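Local coordinates for protein arylesterase (Sulfolobus solfataricus, PDB 5L2P) that hydrolyses aromatic esters, p-nitrophenyl esters of fatty acids and aryl dialkyl phosphates such as paraoxon, as a serine esterase of the GDXG lipolytic family, at residues A17-F22 with R31-E36; R65-I70 with A96-L101; D128-I133 with S166-D171; R197-Y202 with I206-D211. All coordinates share one frame; numbering follows the deposited sequence.

The four contacts follow one another along the chain without overlap, and each ties together a different part of an alpha/beta hydrolase. Contact 1 folds the N-terminal helix 27-39 against the loop that precedes it. Contact 2 sets helix 95-105 against strand 61-68 of the central sheet, and contact 3 pairs helices 124-138 and 157-171. Contact 4 closes a loop between helices 193-197 and 212-217. Contacts 2 and 4 are farthest apart, their centres 33 Å from each other on opposite sides of the chain's centre, whereas the centres of contacts 1 and 4 are 18 Å apart. Contact 2, strand to helix, and contact 3, helix to helix, thus belong to the sheet and its helical layers, while contacts 1 and 4 shape segments nearer the catalytic residues.

Contact 1. Residues A17-F22 with R31-E36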
loop_
_atom_site.group_PDB
_atom_site.type_symbol
_atom_site.label_atom_id
_atom_site.label_comp_id
_atom_site.label_asym_id
_atom_site.label_seq_id
_atom_site.Cartn_x
_atom_site.Cartn_y
_atom_site.Cartn_z
ATOM N N ALA A 17 16.702 18.859 19.062
ATOM C CA ALA A 17 16.983 18.777 20.493
ATOM C C ALA A 17 18.101 17.802 20.825
ATOM O O ALA A 17 18.861 18.038 21.749
ATOM C CB ALA A 17 15.721 18.412 21.268
ATOM N N ASN A 18 18.202 16.712 20.080
ATOM C CA ASN A 18 19.265 15.728 20.265
ATOM C C ASN A 18 19.295 15.148 21.687
ATOM O O ASN A 18 20.276 15.283 22.416
ATOM C CB ASN A 18 20.639 16.303 19.886
ATOM C CG ASN A 18 21.685 15.207 19.676
ATOM O OD1 ASN A 18 21.342 14.054 19.340
ATOM N ND2 ASN A 18 22.950 15.545 19.860
ATOM N N ILE A 19 18.204 14.490 22.068
ATOM C CA ILE A 19 18.037 13.936 23.406
ATOM C C ILE A 19 18.821 12.623 23.511
ATOM O O ILE A 19 19.560 12.423 24.481
ATOM C CB ILE A 19 16.544 13.647 23.701
ATOM C CG1 ILE A 19 15.702 14.938 23.698
ATOM C CG2 ILE A 19 16.392 12.859 25.002
ATOM C CD1 ILE A 19 14.209 14.671 23.542
ATOM N N ILE A 20 18.643 11.734 22.521
ATOM C CA ILE A 20 19.253 10.410 22.540
ATOM C C ILE A 20 20.626 10.438 21.870
ATOM O O ILE A 20 20.717 10.385 20.650
ATOM C CB ILE A 20 18.369 9.327 21.879
ATOM C CG1 ILE A 20 16.996 9.272 22.564
ATOM C CG2 ILE A 20 19.043 7.967 21.990
ATOM C CD1 ILE A 20 16.002 8.299 21.971
ATOM N N ASP A 21 21.691 10.539 22.670
ATOM C CA ASP A 21 23.011 10.222 22.168
ATOM C C ASP A 21 23.896 9.815 23.312
ATOM O O ASP A 21 23.956 10.479 24.341
ATOM C CB ASP A 21 23.636 11.369 21.375
ATOM C CG ASP A 21 23.770 12.641 22.183
ATOM O OD1 ASP A 21 22.880 12.880 23.047
ATOM O OD2 ASP A 21 24.743 13.396 21.923
ATOM N N PHE A 22 24.579 8.697 23.108
ATOM C CA PHE A 22 25.411 8.090 24.122
ATOM C C PHE A 22 26.831 8.697 24.154
ATOM O O PHE A 22 27.624 8.356 25.018
ATOM C CB PHE A 22 25.420 6.577 23.907
ATOM C CG PHE A 22 24.042 5.954 23.930
ATOM C CD1 PHE A 22 23.454 5.567 25.133
ATOM C CD2 PHE A 22 23.324 5.752 22.743
ATOM C CE1 PHE A 22 22.186 4.980 25.152
ATOM C CE2 PHE A 22 22.056 5.181 22.756
ATOM C CZ PHE A 22 21.486 4.783 23.962
ATOM N N ARG A 31 17.114 7.920 29.812
ATOM C CA ARG A 31 15.850 7.394 30.336
ATOM C C ARG A 31 15.023 8.528 30.943
ATOM O O ARG A 31 13.865 8.731 30.598
ATOM C CB ARG A 31 16.114 6.278 31.362
ATOM C CG ARG A 31 14.879 5.775 32.102
ATOM C CD ARG A 31 15.235 4.671 33.103
ATOM N NE ARG A 31 15.314 3.335 32.512
ATOM C CZ ARG A 31 15.821 2.268 33.126
ATOM N NH1 ARG A 31 16.343 2.382 34.336
ATOM N NH2 ARG A 31 15.837 1.082 32.531
ATOM N N GLN A 32 15.643 9.278 31.835
ATOM C CA GLN A 32 14.987 10.392 32.514
ATOM C C GLN A 32 14.586 11.495 31.543
ATOM O O GLN A 32 13.487 12.038 31.663
ATOM C CB GLN A 32 15.931 10.937 33.591
ATOM C CG GLN A 32 15.426 12.149 34.367
ATOM C CD GLN A 32 16.340 12.517 35.519
ATOM O OE1 GLN A 32 17.069 11.671 36.034
ATOM N NE2 GLN A 32 16.303 13.778 35.931
ATOM N N LYS A 33 15.449 11.840 30.591
ATOM C CA LYS A 33 15.135 12.932 29.673
ATOM C C LYS A 33 13.940 12.588 28.756
ATOM O O LYS A 33 13.129 13.463 28.456
ATOM C CB LYS A 33 16.340 13.287 28.820
ATOM C CG LYS A 33 16.386 14.745 28.365
ATOM C CD LYS A 33 17.751 15.091 27.750
ATOM C CE LYS A 33 18.885 15.286 28.771
ATOM N NZ LYS A 33 18.934 16.682 29.306
ATOM N N VAL A 34 13.837 11.324 28.314
ATOM C CA VAL A 34 12.717 10.889 27.532
ATOM C C VAL A 34 11.451 10.807 28.397
ATOM O O VAL A 34 10.357 11.163 27.950
ATOM C CB VAL A 34 12.987 9.525 26.859
ATOM C CG1 VAL A 34 11.702 8.968 26.186
ATOM C CG2 VAL A 34 14.144 9.664 25.864
ATOM N N ASN A 35 11.577 10.324 29.629
ATOM C CA ASN A 35 10.432 10.261 30.541
ATOM C C ASN A 35 9.796 11.628 30.767
ATOM O O ASN A 35 8.576 11.723 30.810
ATOM C CB ASN A 35 10.826 9.625 31.865
ATOM C CG ASN A 35 10.997 8.109 31.767
ATOM O OD1 ASN A 35 10.666 7.490 30.757
ATOM N ND2 ASN A 35 11.491 7.505 32.826
ATOM N N GLU A 36 10.624 12.674 30.898
ATOM C CA GLU A 36 10.163 14.057 31.095
ATOM C C GLU A 36 9.416 14.524 29.844
ATOM O O GLU A 36 8.401 15.229 29.953
ATOM C CB GLU A 36 11.331 14.999 31.341
ATOM C CG GLU A 36 12.208 14.690 32.557
ATOM C CD GLU A 36 11.715 15.252 33.873
ATOM O OE1 GLU A 36 10.750 16.045 33.845
ATOM O OE2 GLU A 36 12.300 14.876 34.920
#
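I19 and K33 meet where a loop joins two successive N-terminal helices, 5-17 and 27-39, which, as in related esterases of the family, probably belong to the cap over the active site. N18, with its positive phi of 58°, has just left helix 5-17, and the chain then turns so that I19 faces the following helix. One methyl does most of the touching. I19 points toward helix 27-39, and CG2, anti to the backbone N, is the branch that rests on the aliphatic stem of K33, 3.8 Å from K33 CB and equally close to K33 CD. The lysine chain runs past this methyl at a slant and bends at chi3 (-76°) and again at chi4 (-86°), which carries its ammonium off while only methylenes face the isoleucine. V34 is the buried member of the group. I20 adds a looser approach to it, and L88 packs on it from elsewhere in the fold. The V34 side chain lies about 10 Å from those of the presumed active-site residues S156 and H281, in keeping with a place in the cap. Y14 and L37 extend the apolar surroundings of I19, whose CG2 also lies 4.0 Å from CG2 of V34.

Contact 2. Residues R65-I70 with A96-L101; sequences RIYSPI and AISRIL
Y67 turns one face of its ring to S98, in a worked case of a strand packing on a helix through a single aromatic side chain. Strand 61-68 supplies the ring; helix 95-105 supplies the methylene of the serine and the stem of R99. The tyrosine points toward the helix, and its CG is anti to the carbonyl carbon, beside the backbone N (chi1 -59°), which lays the ring against S98. CB of S98 sits over that ring, 3.6 Å from the centroid of Y67 and 20° off the normal, displaced toward the rim near CE1 and CZ. This is a CH-pi contact, made by carbon and not by the hydroxyl. The serine torsion places OG beside the backbone N, where it is hydrogen-bonded to the main-chain oxygen of E94 and to H80. R99 approaches obliquely, its CG 4.0 Å from CE2 of Y67. Its chain then runs extended from CG to NE, crossing the tyrosine at about a right angle, and the guanidinium plane stands 80° from the ring, so the two flat groups do not stack. D95 serves both side chains: one carboxylate oxygen is hydrogen-bonded to Y67 OH, the other forms a salt bridge with R99 NE, and R99 NH1 is hydrogen-bonded to D45 O. Carbon therefore makes the direct contact, while one shared carboxylate probably holds the tyrosine's outer end and the arginine's course.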
loop_
_atom_site.group_PDB
_atom_site.type_symbol
_atom_site.label_atom_id
_atom_site.label_comp_id
_atom_site.label_asym_id
_atom_site.label_seq_id
_atom_site.Cartn_x
_atom_site.Cartn_y
_atom_site.Cartn_z
ATOM N N ARG A 65 -0.794 2.633 40.688
ATOM C CA ARG A 65 -1.611 3.796 40.990
ATOM C C ARG A 65 -3.054 3.457 40.595
ATOM O O ARG A 65 -3.320 3.033 39.483
ATOM C CB ARG A 65 -1.122 5.012 40.228
ATOM C CG ARG A 65 -1.782 6.323 40.702
ATOM C CD ARG A 65 -1.340 7.576 39.919
ATOM N NE ARG A 65 0.089 7.832 39.908
ATOM C CZ ARG A 65 0.737 8.507 40.829
ATOM N NH1 ARG A 65 0.083 9.013 41.859
ATOM N NH2 ARG A 65 2.041 8.671 40.713
ATOM N N ILE A 66 -3.979 3.645 41.527
ATOM C CA ILE A 66 -5.395 3.434 41.292
ATOM C C ILE A 66 -6.076 4.770 41.010
ATOM O O ILE A 66 -6.005 5.692 41.855
ATOM C CB ILE A 66 -6.134 2.866 42.521
ATOM C CG1 ILE A 66 -5.327 1.779 43.261
ATOM C CG2 ILE A 66 -7.507 2.347 42.101
ATOM C CD1 ILE A 66 -4.708 0.720 42.347
ATOM N N TYR A 67 -6.747 4.856 39.839
ATOM C CA TYR A 67 -7.493 6.060 39.464
ATOM C C TYR A 67 -8.972 5.842 39.634
ATOM O O TYR A 67 -9.497 4.887 39.117
ATOM C CB TYR A 67 -7.221 6.441 38.028
ATOM C CG TYR A 67 -5.784 6.724 37.693
ATOM C CD1 TYR A 67 -4.866 5.700 37.493
ATOM C CD2 TYR A 67 -5.340 8.001 37.543
ATOM C CE1 TYR A 67 -3.537 5.981 37.173
ATOM C CE2 TYR A 67 -4.021 8.285 37.256
ATOM C CZ TYR A 67 -3.133 7.267 37.059
ATOM O OH TYR A 67 -1.840 7.513 36.700
ATOM N N SER A 68 -9.642 6.743 40.347
ATOM C CA SER A 68 -11.086 6.732 40.428
ATOM C C SER A 68 -11.624 7.868 39.593
ATOM O O SER A 68 -11.130 8.971 39.714
ATOM C CB SER A 68 -11.547 6.940 41.850
ATOM O OG SER A 68 -10.983 5.986 42.699
ATOM N N PRO A 69 -12.639 7.598 38.738
ATOM C CA PRO A 69 -13.125 8.620 37.818
ATOM C C PRO A 69 -13.899 9.729 38.513
ATOM O O PRO A 69 -14.305 9.576 39.646
ATOM C CB PRO A 69 -14.044 7.828 36.875
ATOM C CG PRO A 69 -14.552 6.725 37.706
ATOM C CD PRO A 69 -13.398 6.346 38.596
ATOM N N ILE A 70 -14.081 10.847 37.825
ATOM C CA ILE A 70 -14.914 11.943 38.299
ATOM C C ILE A 70 -16.321 11.443 38.566
ATOM O O ILE A 70 -16.913 11.771 39.580
ATOM C CB ILE A 70 -14.998 13.095 37.250
ATOM C CG1 ILE A 70 -13.656 13.806 37.104
ATOM C CG2 ILE A 70 -16.035 14.131 37.639
ATOM C CD1 ILE A 70 -13.226 14.627 38.317
ATOM N N ALA A 96 -1.447 11.050 32.361
ATOM C CA ALA A 96 -2.474 11.838 31.648
ATOM C C ALA A 96 -3.417 10.949 30.818
ATOM O O ALA A 96 -4.623 11.245 30.731
ATOM C CB ALA A 96 -1.836 12.900 30.740
ATOM N N ILE A 97 -2.868 9.872 30.249
ATOM C CA ILE A 97 -3.686 8.896 29.538
ATOM C C ILE A 97 -4.633 8.165 30.483
ATOM O O ILE A 97 -5.822 7.989 30.156
ATOM C CB ILE A 97 -2.869 7.877 28.753
ATOM C CG1 ILE A 97 -1.941 8.593 27.747
ATOM C CG2 ILE A 97 -3.798 6.937 27.986
ATOM C CD1 ILE A 97 -2.606 9.608 26.817
ATOM N N SER A 98 -4.105 7.750 31.643
ATOM C CA SER A 98 -4.896 7.005 32.610
ATOM C C SER A 98 -6.074 7.810 33.099
ATOM O O SER A 98 -7.141 7.258 33.313
ATOM C CB SER A 98 -4.046 6.589 33.797
ATOM O OG SER A 98 -2.863 5.905 33.399
ATOM N N ARG A 99 -5.858 9.110 33.304
ATOM C CA ARG A 99 -6.904 10.024 33.779
ATOM C C ARG A 99 -8.022 10.186 32.757
ATOM O O ARG A 99 -9.191 10.091 33.104
ATOM C CB ARG A 99 -6.335 11.422 34.088
ATOM C CG ARG A 99 -5.470 11.455 35.299
ATOM C CD ARG A 99 -4.450 12.607 35.261
ATOM N NE ARG A 99 -3.851 12.794 36.562
ATOM C CZ ARG A 99 -4.463 13.384 37.579
ATOM N NH1 ARG A 99 -5.664 13.885 37.450
ATOM N NH2 ARG A 99 -3.853 13.511 38.747
ATOM N N ILE A 100 -7.658 10.467 31.507
ATOM C CA ILE A 100 -8.648 10.578 30.435
ATOM C C ILE A 100 -9.377 9.244 30.240
ATOM O O ILE A 100 -10.593 9.221 30.003
ATOM C CB ILE A 100 -8.015 10.999 29.115
ATOM C CG1 ILE A 100 -7.420 12.404 29.230
ATOM C CG2 ILE A 100 -9.043 11.006 27.989
ATOM C CD1 ILE A 100 -6.410 12.716 28.135
ATOM N N LEU A 101 -8.652 8.133 30.358
ATOM C CA LEU A 101 -9.236 6.822 30.118
ATOM C C LEU A 101 -10.268 6.474 31.172
ATOM O O LEU A 101 -11.379 5.982 30.855
ATOM C CB LEU A 101 -8.148 5.743 30.044
ATOM C CG LEU A 101 -8.625 4.310 29.705
ATOM C CD1 LEU A 101 -9.241 4.182 28.319
ATOM C CD2 LEU A 101 -7.432 3.400 29.861
#

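Contact 3. Residues D128-I133 with S166-D171; sequences DCFNAI and SLLARD
F130 and L168 bring helices 124-138 and 157-171 to their nearest backbone approach between the two segments, with CA of F130 7.5 Å from CA of L168. The phenylalanine carries the meeting. Its CG is anti to the backbone N (chi1 175°), which throws the ring out from its own helix and onto the neighbouring one. There CB of L168 covers one face of the F130 ring, 4.1 Å from its centroid and displaced toward the rim on the CD1 side, a CH-pi contact. The leucine then reaches back along the phenylalanine stem: its CD1 lies 3.9 Å from CB of F130, so that ring and isobutyl group cross at a slant and each covers the root of the other. Farther out, the ring approaches the helix backbone, with CE1 of F130 4.0 Å from N of A169. With an alanine in place of F130 the ring is gone, which is likely to open a gap between the helices and leave CB of L168 without its aromatic partner. N172 touches the ring too, while C129 and I133, on the same helix as F130, lie on strand 77-81. Helix 157-171 follows directly on S156, the probable nucleophile, and joins strands 150-155 and 178-182 in a beta-alpha-beta unit. Two helices side by side on the sheet in this way form part of a helical layer of the alpha/beta hydrolase fold.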
loop_
_atom_site.group_PDB
_atom_site.type_symbol
_atom_site.label_atom_id
_atom_site.label_comp_id
_atom_site.label_asym_id
_atom_site.label_seq_id
_atom_site.Cartn_x
_atom_site.Cartn_y
_atom_site.Cartn_z
ATOM N N ASP A 128 5.206 -9.439 35.689
ATOM C CA ASP A 128 4.821 -8.360 36.601
ATOM C C ASP A 128 3.429 -7.853 36.272
ATOM O O ASP A 128 2.625 -7.604 37.180
ATOM C CB ASP A 128 5.802 -7.159 36.549
ATOM C CG ASP A 128 7.073 -7.391 37.354
ATOM O OD1 ASP A 128 7.239 -8.460 37.970
ATOM O OD2 ASP A 128 7.942 -6.508 37.326
ATOM N N CYS A 129 3.153 -7.684 34.970
ATOM C CA CYS A 129 1.861 -7.179 34.544
ATOM C C CYS A 129 0.785 -8.217 34.803
ATOM O O CYS A 129 -0.321 -7.864 35.211
ATOM C CB CYS A 129 1.893 -6.787 33.083
ATOM S SG CYS A 129 2.858 -5.294 32.682
ATOM N N PHE A 130 1.106 -9.494 34.607
ATOM C CA PHE A 130 0.104 -10.549 34.772
ATOM C C PHE A 130 -0.237 -10.715 36.236
ATOM O O PHE A 130 -1.416 -10.832 36.576
ATOM C CB PHE A 130 0.574 -11.870 34.153
ATOM C CG PHE A 130 -0.351 -13.028 34.399
ATOM C CD1 PHE A 130 -1.567 -13.105 33.742
ATOM C CD2 PHE A 130 0.015 -14.069 35.270
ATOM C CE1 PHE A 130 -2.411 -14.199 33.931
ATOM C CE2 PHE A 130 -0.832 -15.157 35.474
ATOM C CZ PHE A 130 -2.051 -15.224 34.812
ATOM N N ASN A 131 0.775 -10.721 37.105
ATOM C CA ASN A 131 0.556 -10.752 38.578
ATOM C C ASN A 131 -0.264 -9.581 39.095
ATOM O O ASN A 131 -1.036 -9.739 40.034
ATOM C CB ASN A 131 1.877 -10.851 39.373
ATOM C CG ASN A 131 2.564 -12.202 39.181
ATOM O OD1 ASN A 131 1.919 -13.220 38.877
ATOM N ND2 ASN A 131 3.884 -12.210 39.315
ATOM N N ALA A 132 -0.099 -8.407 38.493
ATOM C CA ALA A 132 -0.948 -7.250 38.837
ATOM C C ALA A 132 -2.440 -7.490 38.457
ATOM O O ALA A 132 -3.329 -7.068 39.177
ATOM C CB ALA A 132 -0.405 -5.998 38.191
ATOM N N ILE A 133 -2.703 -8.182 37.352
ATOM C CA ILE A 133 -4.090 -8.546 36.969
ATOM C C ILE A 133 -4.679 -9.551 37.954
ATOM O O ILE A 133 -5.824 -9.409 38.381
ATOM C CB ILE A 133 -4.167 -9.160 35.550
ATOM C CG1 ILE A 133 -3.730 -8.160 34.493
ATOM C CG2 ILE A 133 -5.575 -9.690 35.208
ATOM C CD1 ILE A 133 -3.541 -8.824 33.149
ATOM N N SER A 166 -2.622 -11.634 27.541
ATOM C CA SER A 166 -3.827 -12.333 27.084
ATOM C C SER A 166 -3.542 -13.817 26.857
ATOM O O SER A 166 -4.399 -14.654 27.101
ATOM C CB SER A 166 -4.332 -11.729 25.782
ATOM O OG SER A 166 -4.854 -10.435 25.992
ATOM N N LEU A 167 -2.336 -14.128 26.395
ATOM C CA LEU A 167 -1.923 -15.513 26.221
ATOM C C LEU A 167 -1.734 -16.243 27.536
ATOM O O LEU A 167 -2.118 -17.423 27.655
ATOM C CB LEU A 167 -0.614 -15.582 25.437
ATOM C CG LEU A 167 -0.634 -15.045 23.999
ATOM C CD1 LEU A 167 0.771 -15.075 23.390
ATOM C CD2 LEU A 167 -1.595 -15.901 23.203
ATOM N N LEU A 168 -1.134 -15.560 28.523
ATOM C CA LEU A 168 -1.019 -16.095 29.873
ATOM C C LEU A 168 -2.389 -16.240 30.510
ATOM O O LEU A 168 -2.630 -17.188 31.266
ATOM C CB LEU A 168 -0.174 -15.188 30.751
ATOM C CG LEU A 168 1.326 -15.216 30.523
ATOM C CD1 LEU A 168 2.013 -14.265 31.473
ATOM C CD2 LEU A 168 1.871 -16.604 30.752
ATOM N N ALA A 169 -3.274 -15.293 30.229
ATOM C CA ALA A 169 -4.610 -15.312 30.819
ATOM C C ALA A 169 -5.358 -16.541 30.338
ATOM O O ALA A 169 -6.049 -17.199 31.105
ATOM C CB ALA A 169 -5.391 -14.058 30.450
ATOM N N ARG A 170 -5.178 -16.860 29.058
ATOM C CA ARG A 170 -5.798 -18.026 28.458
ATOM C C ARG A 170 -5.204 -19.325 28.994
ATOM O O ARG A 170 -5.937 -20.245 29.314
ATOM C CB ARG A 170 -5.671 -17.971 26.939
ATOM C CG ARG A 170 -6.411 -19.082 26.238
ATOM C CD ARG A 170 -6.170 -19.022 24.742
ATOM N NE ARG A 170 -4.772 -19.285 24.419
ATOM C CZ ARG A 170 -4.238 -19.139 23.215
ATOM N NH1 ARG A 170 -4.959 -18.690 22.199
ATOM N NH2 ARG A 170 -2.964 -19.421 23.028
ATOM N N ASP A 171 -3.879 -19.404 29.090
ATOM C CA ASP A 171 -3.199 -20.566 29.702
ATOM C C ASP A 171 -3.718 -20.880 31.092
ATOM O O ASP A 171 -3.926 -22.034 31.446
ATOM C CB ASP A 171 -1.691 -20.318 29.825
ATOM C CG ASP A 171 -0.959 -20.311 28.470
ATOM O OD1 ASP A 171 -1.568 -20.683 27.429
ATOM O OD2 ASP A 171 0.242 -19.925 28.462
#

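Contact 4. Residues R197-Y202 with I206-D211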
loop_
_atom_site.group_PDB
_atom_site.type_symbol
_atom_site.label_atom_id
_atom_site.label_comp_id
_atom_site.label_asym_id
_atom_site.label_seq_id
_atom_site.Cartn_x
_atom_site.Cartn_y
_atom_site.Cartn_z
ATOM N N ARG A 197 9.817 1.782 5.602
ATOM C CA ARG A 197 9.626 3.159 5.189
ATOM C C ARG A 197 9.669 4.132 6.326
ATOM O O ARG A 197 10.143 5.263 6.157
ATOM C CB ARG A 197 8.276 3.314 4.475
ATOM C CG ARG A 197 8.159 2.675 3.113
ATOM C CD ARG A 197 6.770 2.861 2.490
ATOM N NE ARG A 197 6.860 2.505 1.071
ATOM C CZ ARG A 197 5.842 2.268 0.265
ATOM N NH1 ARG A 197 4.609 2.311 0.698
ATOM N NH2 ARG A 197 6.094 1.991 -0.991
ATOM N N TYR A 198 9.171 3.740 7.488
ATOM C CA TYR A 198 9.063 4.705 8.603
ATOM C C TYR A 198 9.902 4.304 9.805
ATOM O O TYR A 198 9.581 4.683 10.931
ATOM C CB TYR A 198 7.620 4.846 9.031
ATOM C CG TYR A 198 6.652 4.951 7.884
ATOM C CD1 TYR A 198 6.807 5.920 6.898
ATOM C CD2 TYR A 198 5.586 4.090 7.789
ATOM C CE1 TYR A 198 5.933 6.004 5.826
ATOM C CE2 TYR A 198 4.707 4.169 6.730
ATOM C CZ TYR A 198 4.887 5.119 5.746
ATOM O OH TYR A 198 3.999 5.257 4.693
ATOM N N ARG A 199 10.977 3.555 9.570
ATOM C CA ARG A 199 11.872 3.161 10.646
ATOM C C ARG A 199 12.933 4.232 10.903
ATOM O O ARG A 199 13.958 3.943 11.480
ATOM C CB ARG A 199 12.529 1.812 10.315
ATOM C CG ARG A 199 13.404 1.885 9.091
ATOM C CD ARG A 199 14.106 0.573 8.794
ATOM N NE ARG A 199 15.370 0.844 8.118
ATOM C CZ ARG A 199 16.506 0.239 8.378
ATOM N NH1 ARG A 199 16.554 -0.723 9.298
ATOM N NH2 ARG A 199 17.580 0.591 7.701
ATOM N N LYS A 200 12.751 5.442 10.379
ATOM C CA LYS A 200 13.761 6.473 10.558
ATOM C C LYS A 200 13.242 7.833 10.152
ATOM O O LYS A 200 12.964 8.041 8.987
ATOM C CB LYS A 200 15.014 6.115 9.764
ATOM C CG LYS A 200 16.291 6.195 10.576
ATOM C CD LYS A 200 16.307 5.300 11.820
ATOM C CE LYS A 200 17.134 4.037 11.587
ATOM N NZ LYS A 200 18.576 4.341 11.304
ATOM N N GLY A 201 13.122 8.750 11.108
ATOM C CA GLY A 201 12.626 10.106 10.840
ATOM C C GLY A 201 11.164 10.316 11.229
ATOM O O GLY A 201 10.486 11.172 10.708
ATOM N N TYR A 202 10.675 9.490 12.139
ATOM C CA TYR A 202 9.318 9.537 12.611
ATOM C C TYR A 202 9.286 9.095 14.066
ATOM O O TYR A 202 8.471 8.257 14.448
ATOM C CB TYR A 202 8.440 8.624 11.771
ATOM C CG TYR A 202 8.430 8.923 10.283
ATOM C CD1 TYR A 202 7.560 9.836 9.734
ATOM C CD2 TYR A 202 9.283 8.289 9.444
ATOM C CE1 TYR A 202 7.553 10.090 8.379
ATOM C CE2 TYR A 202 9.283 8.501 8.090
ATOM C CZ TYR A 202 8.404 9.402 7.558
ATOM O OH TYR A 202 8.386 9.650 6.186
ATOM N N ILE A 206 14.128 2.798 14.589
ATOM C CA ILE A 206 14.431 1.374 14.718
ATOM C C ILE A 206 15.543 0.943 13.762
ATOM O O ILE A 206 15.504 1.236 12.595
ATOM C CB ILE A 206 13.171 0.554 14.392
ATOM C CG1 ILE A 206 12.032 0.961 15.319
ATOM C CG2 ILE A 206 13.436 -0.947 14.510
ATOM C CD1 ILE A 206 10.710 0.291 14.981
ATOM N N ASN A 207 16.565 0.264 14.269
ATOM C CA ASN A 207 17.607 -0.343 13.434
ATOM C C ASN A 207 17.274 -1.791 13.159
ATOM O O ASN A 207 16.618 -2.452 13.972
ATOM C CB ASN A 207 18.994 -0.255 14.104
ATOM C CG ASN A 207 19.582 1.148 14.036
ATOM O OD1 ASN A 207 19.559 1.793 12.973
ATOM N ND2 ASN A 207 20.111 1.642 15.170
ATOM N N LEU A 208 17.732 -2.288 12.008
ATOM C CA LEU A 208 17.477 -3.680 11.587
ATOM C C LEU A 208 18.791 -4.439 11.476
ATOM O O LEU A 208 19.801 -3.850 11.140
ATOM C CB LEU A 208 16.727 -3.712 10.249
ATOM C CG LEU A 208 15.338 -3.040 10.193
ATOM C CD1 LEU A 208 14.724 -3.177 8.786
ATOM C CD2 LEU A 208 14.353 -3.523 11.241
ATOM N N PRO A 209 18.794 -5.748 11.717
ATOM C CA PRO A 209 17.641 -6.617 11.977
ATOM C C PRO A 209 17.090 -6.569 13.405
ATOM O O PRO A 209 15.875 -6.718 13.593
ATOM C CB PRO A 209 18.180 -8.029 11.658
ATOM C CG PRO A 209 19.619 -7.930 11.957
ATOM C CD PRO A 209 20.045 -6.518 11.610
ATOM N N VAL A 210 17.952 -6.386 14.398
ATOM C CA VAL A 210 17.485 -6.374 15.793
ATOM C C VAL A 210 17.795 -4.999 16.408
ATOM O O VAL A 210 18.957 -4.634 16.561
ATOM C CB VAL A 210 18.169 -7.477 16.637
ATOM C CG1 VAL A 210 17.510 -7.595 17.990
ATOM C CG2 VAL A 210 18.100 -8.826 15.942
ATOM N N ASP A 211 16.773 -4.233 16.788
ATOM C CA ASP A 211 17.021 -2.899 17.323
ATOM C C ASP A 211 17.455 -2.933 18.795
ATOM O O ASP A 211 17.425 -3.979 19.470
ATOM C CB ASP A 211 15.850 -1.943 17.122
ATOM C CG ASP A 211 14.721 -2.177 18.103
ATOM O OD1 ASP A 211 14.342 -3.350 18.311
ATOM O OD2 ASP A 211 14.237 -1.183 18.682
#
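The guanidinium of R199 meets L208 at its edge, with CA of L208 in its plane; within 197-202 the Y198 ring has CB of R197 over one face and packs edge-to-face with Y250. The closest approach of R199 NH1 to L208 is too short to be trusted, but lower down the contact is plain: CD of R199 lies 3.8 Å from CD1 of L208. Between the backbones, I206 N gives R199 O a weak hydrogen bond of 3.3 Å. A second link is made at the surface, where K200 bends at chi2 and beyond, bringing its NZ 3.2 Å from OD1 of N207 in a hydrogen bond; the lysine nitrogen stands 27° out of the carbonyl plane of the amide. R199 NH2 reaches outward to a salt bridge with E266 of a neighbouring subunit in the crystallised assembly. With an alanine at R199, that glutamate would probably lose its charged mate, and L208 the aliphatic stem that covers it. I206 is buried against M195 and P252, its side chain about 6 Å from that of D251, the probable triad acid. The polar links between the two segments are thus light, one weak backbone bond and one lysine-to-amide bond, while the arginine charge is met in the neighbouring subunit.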